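Local coordinates for protein probable translation initiation factor eIF-2B subunit delta (Schizosaccharomyces pombe, PDB 5B04) that forms part of the eIF2B complex, which catalyses exchange of GDP for GTP on the gamma subunit of translation initiation factor eIF2, at residues G[272-277]-G[297-302]; G[302-307]-G[398-403]; G[376-381]-G[445-450]; G[381-386]-G[457-462]. All coordinates share one frame; numbering follows the deposited sequence.

Interaction 1. Residues G[272-277]-G[297-302]; sequences LTYLHS and VVVDSR. With PO4 (phosphate ion), chain O.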
# COMPACT_ATOMS: atom_id res chain seq x y z
N LEU G 272 -5.17 -28.37 4.02
CA LEU G 272 -4.80 -27.85 2.71
C LEU G 272 -3.30 -27.91 2.49
O LEU G 272 -2.52 -27.31 3.23
CB LEU G 272 -5.30 -26.40 2.56
CG LEU G 272 -5.35 -25.76 1.17
CD1 LEU G 272 -6.33 -24.60 1.18
CD2 LEU G 272 -3.98 -25.28 0.70
N THR G 273 -2.90 -28.57 1.42
CA THR G 273 -1.52 -28.54 1.02
C THR G 273 -1.45 -27.98 -0.36
O THR G 273 -2.30 -28.27 -1.15
CB THR G 273 -0.94 -29.94 0.96
OG1 THR G 273 0.36 -29.87 0.39
CG2 THR G 273 -1.79 -30.77 0.10
N TYR G 274 -0.44 -27.17 -0.64
CA TYR G 274 -0.33 -26.54 -1.92
C TYR G 274 0.79 -27.23 -2.65
O TYR G 274 1.81 -27.51 -2.10
CB TYR G 274 -0.22 -25.05 -1.71
CG TYR G 274 0.11 -24.23 -2.91
CD1 TYR G 274 -0.60 -24.35 -4.07
CD2 TYR G 274 1.10 -23.33 -2.87
CE1 TYR G 274 -0.29 -23.59 -5.16
CE2 TYR G 274 1.42 -22.58 -3.95
CZ TYR G 274 0.72 -22.71 -5.09
OH TYR G 274 1.05 -21.94 -6.14
N LEU G 275 0.59 -27.48 -3.93
CA LEU G 275 1.61 -28.08 -4.75
C LEU G 275 2.11 -29.47 -4.39
O LEU G 275 1.33 -30.36 -4.19
CB LEU G 275 2.65 -27.03 -4.95
CG LEU G 275 2.00 -25.90 -5.72
CD1 LEU G 275 2.94 -24.73 -5.86
CD2 LEU G 275 1.60 -26.36 -7.08
N HIS G 276 3.41 -29.66 -4.34
CA HIS G 276 3.95 -30.96 -4.11
C HIS G 276 5.09 -30.68 -3.17
O HIS G 276 6.12 -30.21 -3.59
CB HIS G 276 4.51 -31.71 -5.29
CG HIS G 276 4.99 -33.09 -5.01
ND1 HIS G 276 4.28 -33.99 -4.26
CD2 HIS G 276 6.11 -33.73 -5.41
CE1 HIS G 276 4.94 -35.12 -4.19
NE2 HIS G 276 6.05 -34.99 -4.88
N SER G 277 4.92 -31.00 -1.90
CA SER G 277 5.94 -30.77 -0.90
C SER G 277 6.29 -32.07 -0.23
O SER G 277 5.41 -32.77 0.23
CB SER G 277 5.42 -29.84 0.16
OG SER G 277 6.29 -29.81 1.26
N VAL G 297 -7.05 -31.22 1.09
CA VAL G 297 -7.36 -30.36 -0.04
C VAL G 297 -6.08 -29.96 -0.76
O VAL G 297 -5.22 -29.29 -0.18
CB VAL G 297 -8.12 -29.10 0.38
CG1 VAL G 297 -8.25 -28.14 -0.79
CG2 VAL G 297 -9.49 -29.46 0.93
N VAL G 298 -5.94 -30.39 -2.01
CA VAL G 298 -4.75 -30.08 -2.79
C VAL G 298 -5.01 -28.91 -3.73
O VAL G 298 -5.88 -28.98 -4.60
CB VAL G 298 -4.28 -31.29 -3.61
CG1 VAL G 298 -3.12 -30.91 -4.51
CG2 VAL G 298 -3.89 -32.44 -2.69
N VAL G 299 -4.25 -27.84 -3.55
CA VAL G 299 -4.36 -26.67 -4.41
C VAL G 299 -3.22 -26.66 -5.43
O VAL G 299 -2.05 -26.70 -5.06
CB VAL G 299 -4.33 -25.36 -3.60
CG1 VAL G 299 -4.32 -24.16 -4.53
CG2 VAL G 299 -5.53 -25.30 -2.66
N ASP G 300 -3.57 -26.61 -6.71
CA ASP G 300 -2.58 -26.64 -7.78
C ASP G 300 -2.48 -25.29 -8.48
O ASP G 300 -3.27 -24.38 -8.20
CB ASP G 300 -2.92 -27.74 -8.78
CG ASP G 300 -1.69 -28.35 -9.42
OD1 ASP G 300 -0.61 -27.72 -9.36
OD2 ASP G 300 -1.81 -29.46 -9.99
N SER G 301 -1.52 -25.16 -9.38
CA SER G 301 -1.34 -23.92 -10.13
C SER G 301 -0.61 -24.14 -11.45
O SER G 301 0.05 -25.16 -11.65
CB SER G 301 -0.58 -22.90 -9.29
OG SER G 301 -0.38 -21.69 -10.01
N ARG G 302 -0.74 -23.18 -12.36
CA ARG G 302 0.00 -23.18 -13.62
C ARG G 302 1.41 -22.64 -13.37
O ARG G 302 1.67 -22.04 -12.33
CB ARG G 302 -0.73 -22.33 -14.66
CG ARG G 302 -1.94 -23.01 -15.28
CD ARG G 302 -2.18 -22.48 -16.68
NE ARG G 302 -1.03 -22.69 -17.54
CZ ARG G 302 -0.70 -21.91 -18.56
NH1 ARG G 302 -1.44 -20.84 -18.85
NH2 ARG G 302 0.36 -22.19 -19.30
P PO4 O . 10.28 -29.48 -0.60
O1 PO4 O . 9.28 -29.48 0.52
O2 PO4 O . 9.70 -28.76 -1.79
O3 PO4 O . 11.54 -28.78 -0.15
O4 PO4 O . 10.61 -30.90 -0.99
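Leu272 stands opposite Val297 in a pair of parallel strands, but its branched end leans forward along the partner strand, bringing CD2 to 3.7 Å from Val299 CG2. Thr273 supplies the ladder: its N donates to Val297 O at 2.9 Å, and its O accepts from Val299 N at 3.1 Å, so the two bonds bracket Val298. On the sheet face away from Leu272, Thr273 CG2 lies beside Val298 CG2 at 3.9 Å, the two beta-branched chains pointing the same way, a shape well suited to extended backbone. Tyr274 returns to the face of Leu272 and Val299. Its CG is anti to the backbone N (chi1 171°), and ring atom CD1 lies 3.8 Å from Val299 CG1 while the hydroxyl reaches toward Ser301 CB. Leu275 makes the last rung, N to Val299 O at 3.0 Å and almost straight (176°); its CG lies over the centre of the Tyr274 ring, and its CD2 flanks the carboxylate of Asp300, which is held by Tyr323, Gly307 N and Ser301 N. Ser277 then N-caps the next helix through a weak bond to Val280 N, and its OG also bonds, at 3.1 Å, to O1 of a phosphate ion, probably from the crystallisation liquor, that Ser160 OG holds too. The pair is the core of a beta-alpha-beta crossover running through helix 278-289, as in Rossmann-like domains. Strands 338-342 and 320-325 extend the sheet on either side, Ile361 of helix 358-367 packs on Leu272, Tyr274 and Val299, and Cys310 of helix 306-316 meets Val298 on the other face.

Interaction 2. Residues G[302-307]-G[398-403]; sequences RPEFEG and GDQLVN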
# COMPACT_ATOMS: atom_id res chain seq x y z
N ARG G 302 -0.74 -23.18 -12.36
CA ARG G 302 0.00 -23.18 -13.62
C ARG G 302 1.41 -22.64 -13.37
O ARG G 302 1.67 -22.04 -12.33
CB ARG G 302 -0.73 -22.33 -14.66
CG ARG G 302 -1.94 -23.01 -15.28
CD ARG G 302 -2.18 -22.48 -16.68
NE ARG G 302 -1.03 -22.69 -17.54
CZ ARG G 302 -0.70 -21.91 -18.56
NH1 ARG G 302 -1.44 -20.84 -18.85
NH2 ARG G 302 0.36 -22.19 -19.30
N PRO G 303 2.35 -22.86 -14.32
CA PRO G 303 2.27 -23.55 -15.62
C PRO G 303 2.27 -25.07 -15.51
O PRO G 303 1.37 -25.71 -16.06
CB PRO G 303 3.51 -23.05 -16.36
CG PRO G 303 4.47 -22.71 -15.29
CD PRO G 303 3.66 -22.21 -14.13
N GLU G 304 3.26 -25.65 -14.84
CA GLU G 304 3.25 -27.08 -14.60
C GLU G 304 2.45 -27.36 -13.34
O GLU G 304 2.40 -26.53 -12.43
CB GLU G 304 4.68 -27.64 -14.48
CG GLU G 304 5.40 -27.27 -13.19
CD GLU G 304 5.86 -25.83 -13.18
OE1 GLU G 304 6.08 -25.27 -14.27
OE2 GLU G 304 5.99 -25.26 -12.08
N PHE G 305 1.82 -28.53 -13.29
CA PHE G 305 0.86 -28.82 -12.23
C PHE G 305 1.39 -29.87 -11.26
O PHE G 305 1.08 -31.05 -11.37
CB PHE G 305 -0.46 -29.29 -12.85
CG PHE G 305 -1.03 -28.34 -13.87
CD1 PHE G 305 -0.60 -28.38 -15.19
CD2 PHE G 305 -2.00 -27.41 -13.52
CE1 PHE G 305 -1.12 -27.51 -16.13
CE2 PHE G 305 -2.52 -26.54 -14.46
CZ PHE G 305 -2.08 -26.59 -15.77
N GLU G 306 2.19 -29.42 -10.29
CA GLU G 306 2.80 -30.32 -9.31
C GLU G 306 1.77 -30.90 -8.35
O GLU G 306 2.00 -31.95 -7.76
CB GLU G 306 3.89 -29.59 -8.52
CG GLU G 306 5.15 -29.30 -9.30
CD GLU G 306 5.22 -27.87 -9.80
OE1 GLU G 306 4.14 -27.27 -10.02
OE2 GLU G 306 6.34 -27.35 -9.97
N GLY G 307 0.64 -30.21 -8.20
CA GLY G 307 -0.42 -30.68 -7.32
C GLY G 307 -0.98 -32.02 -7.76
O GLY G 307 -1.54 -32.76 -6.95
N GLY G 398 9.31 -18.43 -19.93
CA GLY G 398 8.06 -17.79 -20.29
C GLY G 398 7.21 -18.63 -21.22
O GLY G 398 5.99 -18.47 -21.29
N ASP G 399 7.86 -19.55 -21.94
CA ASP G 399 7.18 -20.41 -22.89
C ASP G 399 6.27 -21.42 -22.19
O ASP G 399 5.36 -21.98 -22.80
CB ASP G 399 8.19 -21.14 -23.77
CG ASP G 399 9.10 -20.19 -24.52
OD1 ASP G 399 8.65 -19.07 -24.84
OD2 ASP G 399 10.26 -20.56 -24.79
N GLN G 400 6.52 -21.65 -20.90
CA GLN G 400 5.69 -22.54 -20.09
C GLN G 400 4.26 -22.02 -19.99
O GLN G 400 3.32 -22.79 -19.82
CB GLN G 400 6.29 -22.70 -18.69
CG GLN G 400 7.21 -23.90 -18.54
CD GLN G 400 6.47 -25.22 -18.59
OE1 GLN G 400 5.90 -25.66 -17.59
NE2 GLN G 400 6.47 -25.86 -19.75
N LEU G 401 4.11 -20.70 -20.09
CA LEU G 401 2.81 -20.05 -19.95
C LEU G 401 2.01 -20.07 -21.25
O LEU G 401 0.81 -19.80 -21.24
CB LEU G 401 3.01 -18.61 -19.47
CG LEU G 401 2.26 -18.19 -18.20
CD1 LEU G 401 2.41 -19.23 -17.11
CD2 LEU G 401 2.78 -16.84 -17.72
N VAL G 402 2.63 -20.43 -22.35
CA VAL G 402 1.92 -20.60 -23.61
C VAL G 402 0.91 -21.72 -23.62
O VAL G 402 -0.13 -21.61 -24.24
CB VAL G 402 2.89 -20.79 -24.76
CG1 VAL G 402 2.16 -20.99 -26.07
CG2 VAL G 402 3.79 -19.59 -24.86
N ASN G 403 1.22 -22.84 -23.01
CA ASN G 403 0.38 -24.00 -23.18
C ASN G 403 -0.99 -23.65 -22.70
O ASN G 403 -1.16 -23.16 -21.62
CB ASN G 403 0.96 -25.16 -22.37
CG ASN G 403 -0.05 -26.24 -22.04
OD1 ASN G 403 0.05 -27.35 -22.54
ND2 ASN G 403 -1.01 -25.92 -21.20
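Arg302 reaches the carbonyl of Leu401 with both amino ends of its guanidinium. NH2 donates to Leu401 O at 3.1 Å with a fairly straight N-H (159°), while the bond from NH1, at 3.4 Å, is weak. The oxygen lies close to the guanidinium plane, yet the donor stands well above the plane of the carbonyl, so the group comes at the C=O from its flank. Leu401 CD1 lies above one guanidinium face, toward its rim, and Asn403 O lies over the opposite one. A bend at chi3 (60°) turns NE on the way there.

The closely packed part is completed by Pro303, which follows a cis peptide bond. Its CB touches Gln400 CB at 3.6 Å and Leu401 CD1 at 4.0 Å, while strand 425-435 lies behind: Ser429 against Pro303, Leu427 against Leu401. A rigid ring suits this place because it offers apolar surface at a sharp turn.

The other side is looser and partly open to solvent. Here the Glu304 side chain only comes near that of Gln400. Its OE2 has a long, weak ion pair with Arg355, the residue that forms a salt bridge with Glu306.

The chain that follows the 3-10 segment 398-400 turns the carbonyls of Leu401 and Asn403 toward the arginine. Their partial negative charge would be expected to stabilise the cation, and Glu239 of the beta subunit forms a salt bridge with NH1. One arginine therefore ties a loop of its own chain to a neighbouring subunit.

Interaction 3. Residues G[376-381]-G[445-450]; sequences CESYKF and CEMGLL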
# COMPACT_ATOMS: atom_id res chain seq x y z
N CYS G 376 9.57 -26.42 8.02
CA CYS G 376 10.87 -26.20 7.40
C CYS G 376 12.00 -26.72 8.28
O CYS G 376 12.04 -26.48 9.48
CB CYS G 376 11.07 -24.71 7.12
SG CYS G 376 12.57 -24.32 6.18
N GLU G 377 12.93 -27.45 7.66
CA GLU G 377 14.13 -27.91 8.34
C GLU G 377 15.01 -26.72 8.70
O GLU G 377 15.01 -25.70 8.00
CB GLU G 377 14.89 -28.91 7.48
CG GLU G 377 14.21 -30.27 7.31
CD GLU G 377 13.10 -30.26 6.26
OE1 GLU G 377 12.68 -31.36 5.84
OE2 GLU G 377 12.65 -29.16 5.87
N SER G 378 15.76 -26.84 9.79
CA SER G 378 16.53 -25.72 10.32
C SER G 378 17.63 -25.23 9.38
O SER G 378 17.91 -24.04 9.31
CB SER G 378 17.16 -26.09 11.67
OG SER G 378 18.05 -27.19 11.52
N TYR G 379 18.23 -26.16 8.64
CA TYR G 379 19.36 -25.82 7.78
C TYR G 379 18.93 -24.99 6.58
O TYR G 379 19.77 -24.49 5.83
CB TYR G 379 20.08 -27.09 7.31
CG TYR G 379 19.42 -27.78 6.14
CD1 TYR G 379 18.23 -28.48 6.30
CD2 TYR G 379 19.99 -27.74 4.88
CE1 TYR G 379 17.62 -29.12 5.24
CE2 TYR G 379 19.39 -28.38 3.80
CZ TYR G 379 18.21 -29.06 3.99
OH TYR G 379 17.61 -29.70 2.92
N LYS G 380 17.62 -24.85 6.39
CA LYS G 380 17.09 -24.03 5.31
C LYS G 380 16.76 -22.62 5.79
O LYS G 380 16.20 -21.82 5.05
CB LYS G 380 15.86 -24.69 4.69
CG LYS G 380 16.18 -25.97 3.93
CD LYS G 380 14.99 -26.46 3.11
CE LYS G 380 13.85 -26.90 4.00
NZ LYS G 380 12.77 -27.57 3.23
N PHE G 381 17.12 -22.33 7.04
CA PHE G 381 17.00 -20.97 7.55
C PHE G 381 18.10 -20.13 6.92
O PHE G 381 19.18 -20.64 6.62
CB PHE G 381 17.12 -20.93 9.08
CG PHE G 381 15.94 -21.53 9.82
CD1 PHE G 381 14.99 -22.29 9.15
CD2 PHE G 381 15.79 -21.33 11.18
CE1 PHE G 381 13.92 -22.84 9.84
CE2 PHE G 381 14.72 -21.87 11.87
CZ PHE G 381 13.79 -22.63 11.19
N CYS G 445 9.88 -26.76 12.99
CA CYS G 445 11.17 -27.32 12.63
C CYS G 445 11.52 -28.45 13.60
O CYS G 445 10.66 -28.90 14.36
CB CYS G 445 12.26 -26.24 12.66
SG CYS G 445 12.38 -25.34 14.22
N GLU G 446 12.76 -28.91 13.56
CA GLU G 446 13.18 -29.99 14.46
C GLU G 446 13.48 -29.45 15.85
O GLU G 446 13.74 -30.21 16.78
CB GLU G 446 14.40 -30.73 13.90
CG GLU G 446 15.68 -29.91 13.86
CD GLU G 446 15.84 -29.13 12.57
OE1 GLU G 446 14.90 -28.41 12.19
OE2 GLU G 446 16.90 -29.26 11.93
N MET G 447 13.45 -28.13 16.00
CA MET G 447 13.58 -27.50 17.31
C MET G 447 12.22 -27.44 17.98
O MET G 447 12.10 -27.10 19.15
CB MET G 447 14.18 -26.10 17.19
CG MET G 447 15.31 -25.98 16.18
SD MET G 447 16.60 -27.22 16.40
CE MET G 447 17.82 -26.65 15.22
N GLY G 448 11.18 -27.77 17.21
CA GLY G 448 9.82 -27.78 17.72
C GLY G 448 8.95 -26.72 17.08
O GLY G 448 9.30 -26.14 16.06
N LEU G 449 7.79 -26.47 17.69
CA LEU G 449 6.87 -25.45 17.21
C LEU G 449 7.24 -24.10 17.80
O LEU G 449 7.12 -23.88 19.00
CB LEU G 449 5.43 -25.80 17.56
CG LEU G 449 4.71 -26.84 16.68
CD1 LEU G 449 5.24 -28.25 16.93
CD2 LEU G 449 3.21 -26.78 16.91
N LEU G 450 7.69 -23.19 16.94
CA LEU G 450 8.15 -21.88 17.38
C LEU G 450 7.47 -20.77 16.58
O LEU G 450 7.01 -21.01 15.46
CB LEU G 450 9.67 -21.77 17.23
CG LEU G 450 10.50 -22.98 17.63
CD1 LEU G 450 11.94 -22.81 17.18
CD2 LEU G 450 10.42 -23.21 19.13
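Ser378 and Glu446 make the polar centre of this contact. Ser378 N donates to Glu446 OE1 at 3.0 Å, using the syn lone pair of the carboxylate, and more weakly to OE2. The hydroxyl OG also bonds to OE2, although the modelled separation is too short to be taken literally. Van der Waals contacts flank this pair: Met447 CE lies 3.7 Å from Ser378 CB, and Phe381 CZ is 4.2 Å from Cys445 CB. Cys445 CA also makes a CH...O contact of 3.4 Å with Cys376 O.

Behind these atoms, two tight turns set the geometry. Residues 378-380 form a 3-10 segment that offers the Ser378 N-H at its start, while a type I turn from Cys445 to Gly448 carries Glu446 at its corner. Glu446 CG lies between the backbone N and the carbonyl carbon (chi1 68°), and a bend at chi2 turns CD toward the serine. Gly448 closes the turn with backbone angles that a side chain would hinder.

Farther out, Ser378 OG also bonds Arg249 NH2 of helix 231-262. The small hydroxyl would link this arginine to the carboxylate if the short OG to OE2 contact is real, and the positive charge would be expected to offset that of the glutamate.

Interaction 4. Residues G[381-386]-G[457-462]; sequences FTERIQ and AIINEF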
# COMPACT_ATOMS: atom_id res chain seq x y z
N PHE G 381 17.12 -22.33 7.04
CA PHE G 381 17.00 -20.97 7.55
C PHE G 381 18.10 -20.13 6.92
O PHE G 381 19.18 -20.64 6.62
CB PHE G 381 17.12 -20.93 9.08
CG PHE G 381 15.94 -21.53 9.82
CD1 PHE G 381 14.99 -22.29 9.15
CD2 PHE G 381 15.79 -21.33 11.18
CE1 PHE G 381 13.92 -22.84 9.84
CE2 PHE G 381 14.72 -21.87 11.87
CZ PHE G 381 13.79 -22.63 11.19
N THR G 382 17.84 -18.84 6.71
CA THR G 382 18.84 -17.98 6.10
C THR G 382 18.95 -16.63 6.81
O THR G 382 18.01 -16.19 7.48
CB THR G 382 18.53 -17.73 4.61
OG1 THR G 382 19.62 -17.03 3.99
CG2 THR G 382 17.25 -16.92 4.45
N GLU G 383 20.11 -15.99 6.67
CA GLU G 383 20.33 -14.67 7.24
C GLU G 383 19.67 -13.60 6.39
O GLU G 383 19.52 -12.45 6.81
CB GLU G 383 21.83 -14.39 7.37
CG GLU G 383 22.55 -15.27 8.37
CD GLU G 383 24.03 -14.95 8.46
OE1 GLU G 383 24.73 -15.04 7.42
OE2 GLU G 383 24.50 -14.60 9.56
N ARG G 384 19.27 -13.98 5.18
CA ARG G 384 18.71 -13.05 4.21
C ARG G 384 17.34 -12.53 4.62
O ARG G 384 16.50 -13.29 5.11
CB ARG G 384 18.63 -13.71 2.83
CG ARG G 384 18.32 -12.75 1.69
CD ARG G 384 18.69 -13.36 0.34
NE ARG G 384 17.69 -14.31 -0.13
CZ ARG G 384 17.88 -15.16 -1.13
NH1 ARG G 384 19.04 -15.19 -1.77
NH2 ARG G 384 16.91 -15.99 -1.50
N ILE G 385 17.11 -11.24 4.41
CA ILE G 385 15.81 -10.63 4.65
C ILE G 385 15.40 -9.78 3.46
O ILE G 385 16.05 -8.78 3.14
CB ILE G 385 15.81 -9.75 5.91
CG1 ILE G 385 16.06 -10.59 7.16
CG2 ILE G 385 14.49 -9.00 6.04
CD1 ILE G 385 15.99 -9.80 8.45
N GLN G 386 14.33 -10.18 2.79
CA GLN G 386 13.80 -9.42 1.66
C GLN G 386 12.40 -8.91 1.97
O GLN G 386 11.59 -9.62 2.57
CB GLN G 386 13.81 -10.25 0.38
CG GLN G 386 13.29 -11.67 0.55
CD GLN G 386 13.50 -12.51 -0.69
OE1 GLN G 386 14.15 -13.56 -0.65
NE2 GLN G 386 12.94 -12.06 -1.81
N ALA G 457 17.23 -16.47 15.95
CA ALA G 457 17.72 -16.98 17.23
C ALA G 457 18.30 -18.38 17.06
O ALA G 457 19.34 -18.70 17.64
CB ALA G 457 16.60 -16.98 18.26
N ILE G 458 17.63 -19.20 16.26
CA ILE G 458 18.06 -20.58 16.03
C ILE G 458 19.41 -20.62 15.31
O ILE G 458 20.24 -21.49 15.59
CB ILE G 458 16.99 -21.36 15.21
CG1 ILE G 458 16.00 -22.06 16.14
CG2 ILE G 458 17.63 -22.39 14.30
CD1 ILE G 458 15.13 -21.12 16.93
N ILE G 459 19.63 -19.66 14.42
CA ILE G 459 20.88 -19.59 13.66
C ILE G 459 22.08 -19.38 14.59
O ILE G 459 23.21 -19.74 14.25
CB ILE G 459 20.82 -18.46 12.60
CG1 ILE G 459 19.54 -18.59 11.77
CG2 ILE G 459 22.04 -18.49 11.70
CD1 ILE G 459 19.50 -17.67 10.57
N ASN G 460 21.83 -18.81 15.77
CA ASN G 460 22.87 -18.64 16.77
C ASN G 460 23.16 -19.93 17.54
O ASN G 460 24.28 -20.14 18.02
CB ASN G 460 22.50 -17.52 17.74
CG ASN G 460 22.78 -16.15 17.18
OD1 ASN G 460 23.18 -16.00 16.03
ND2 ASN G 460 22.59 -15.12 18.01
N GLU G 461 22.15 -20.78 17.68
CA GLU G 461 22.32 -22.07 18.32
C GLU G 461 22.77 -23.13 17.32
O GLU G 461 22.97 -24.29 17.67
CB GLU G 461 21.02 -22.51 19.01
CG GLU G 461 20.95 -22.16 20.50
CD GLU G 461 20.86 -20.67 20.77
OE1 GLU G 461 20.68 -19.89 19.81
OE2 GLU G 461 20.96 -20.28 21.95
N PHE G 462 22.93 -22.70 16.07
CA PHE G 462 23.48 -23.54 15.00
C PHE G 462 22.68 -24.82 14.81
O PHE G 462 21.85 -24.92 13.90
CB PHE G 462 24.95 -23.87 15.28
CG PHE G 462 25.90 -22.73 15.03
CD1 PHE G 462 25.67 -21.48 15.59
CD2 PHE G 462 27.02 -22.90 14.25
CE1 PHE G 462 26.54 -20.43 15.37
CE2 PHE G 462 27.90 -21.86 14.02
CZ PHE G 462 27.66 -20.62 14.58
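Phe381 and Ile458 meet where a loop following strand 372-375 of the Rossmann-like domain packs against the C-terminal helix, 455-461. Across the contact the interactions are apolar, with no hydrogen bond. Ile458 CG2 lies 3.8 Å from both CD2 and CE2 of the Phe381 ring, approaching obliquely. Isoleucine suits this spot, since its beta-branched methyl offers apolar surface to the ring close to the helix backbone. Phe381 CG is anti to the carbonyl carbon (chi1 -70°), which directs the ring toward the helix; its other neighbours there include Val455. Ile459 works differently. Its chain is extended at chi2 (-170°), so CD1 projects into the loop, 4.3 Å from Phe381 CB and within loose reach of Glu383 CG at 4.5 Å.

Polar bonds shape the loop itself. Thr382 OG1 accepts from Arg384 N at 3.3 Å, an ST turn, with a nearly straight N-H (170°). A threonine fits because its hydroxyl can fold back onto the backbone; the side chain also packs on Ile209 and Leu347. Arg384 makes a cation-pi contact with Tyr392.

Charged groups lie at the margin. Glu383 is exposed, as is Glu461, whose carboxylate forms a salt bridge with Arg386 of the beta subunit. The same arginine packs on Ala457, so one side of the helix faces a neighbouring subunit while another grips the loop. The Thr382 carbonyl shows both environments at once: its O bonds to Ser348 OG and also lies 3.7 Å from Ile459 CD1.

Overall arrangement
Interactions 1 and 3 are buried and both reach the mixed, mainly parallel sheet, interaction 1 as paired strands and interaction 3 between the loop after strand 372-375 and the turn joining strands 442-445 and 448-450. Interactions 2 and 4 are only partly buried and lie on opposite sides of the chain's centre, about 33 Å apart (centre to centre); both carry salt bridges to the beta subunit, which interaction 1 touches by packing. Arg302 joins interactions 1 and 2, whose Asp300 and Gly307 also meet directly; Phe381 joins interactions 3 and 4. The chemistry follows place: backbone ladders and aliphatic chains in interaction 1, cation to carbonyl in interaction 2, carboxylate to a turn N-H in interaction 3, and plain hydrophobic contact in interaction 4.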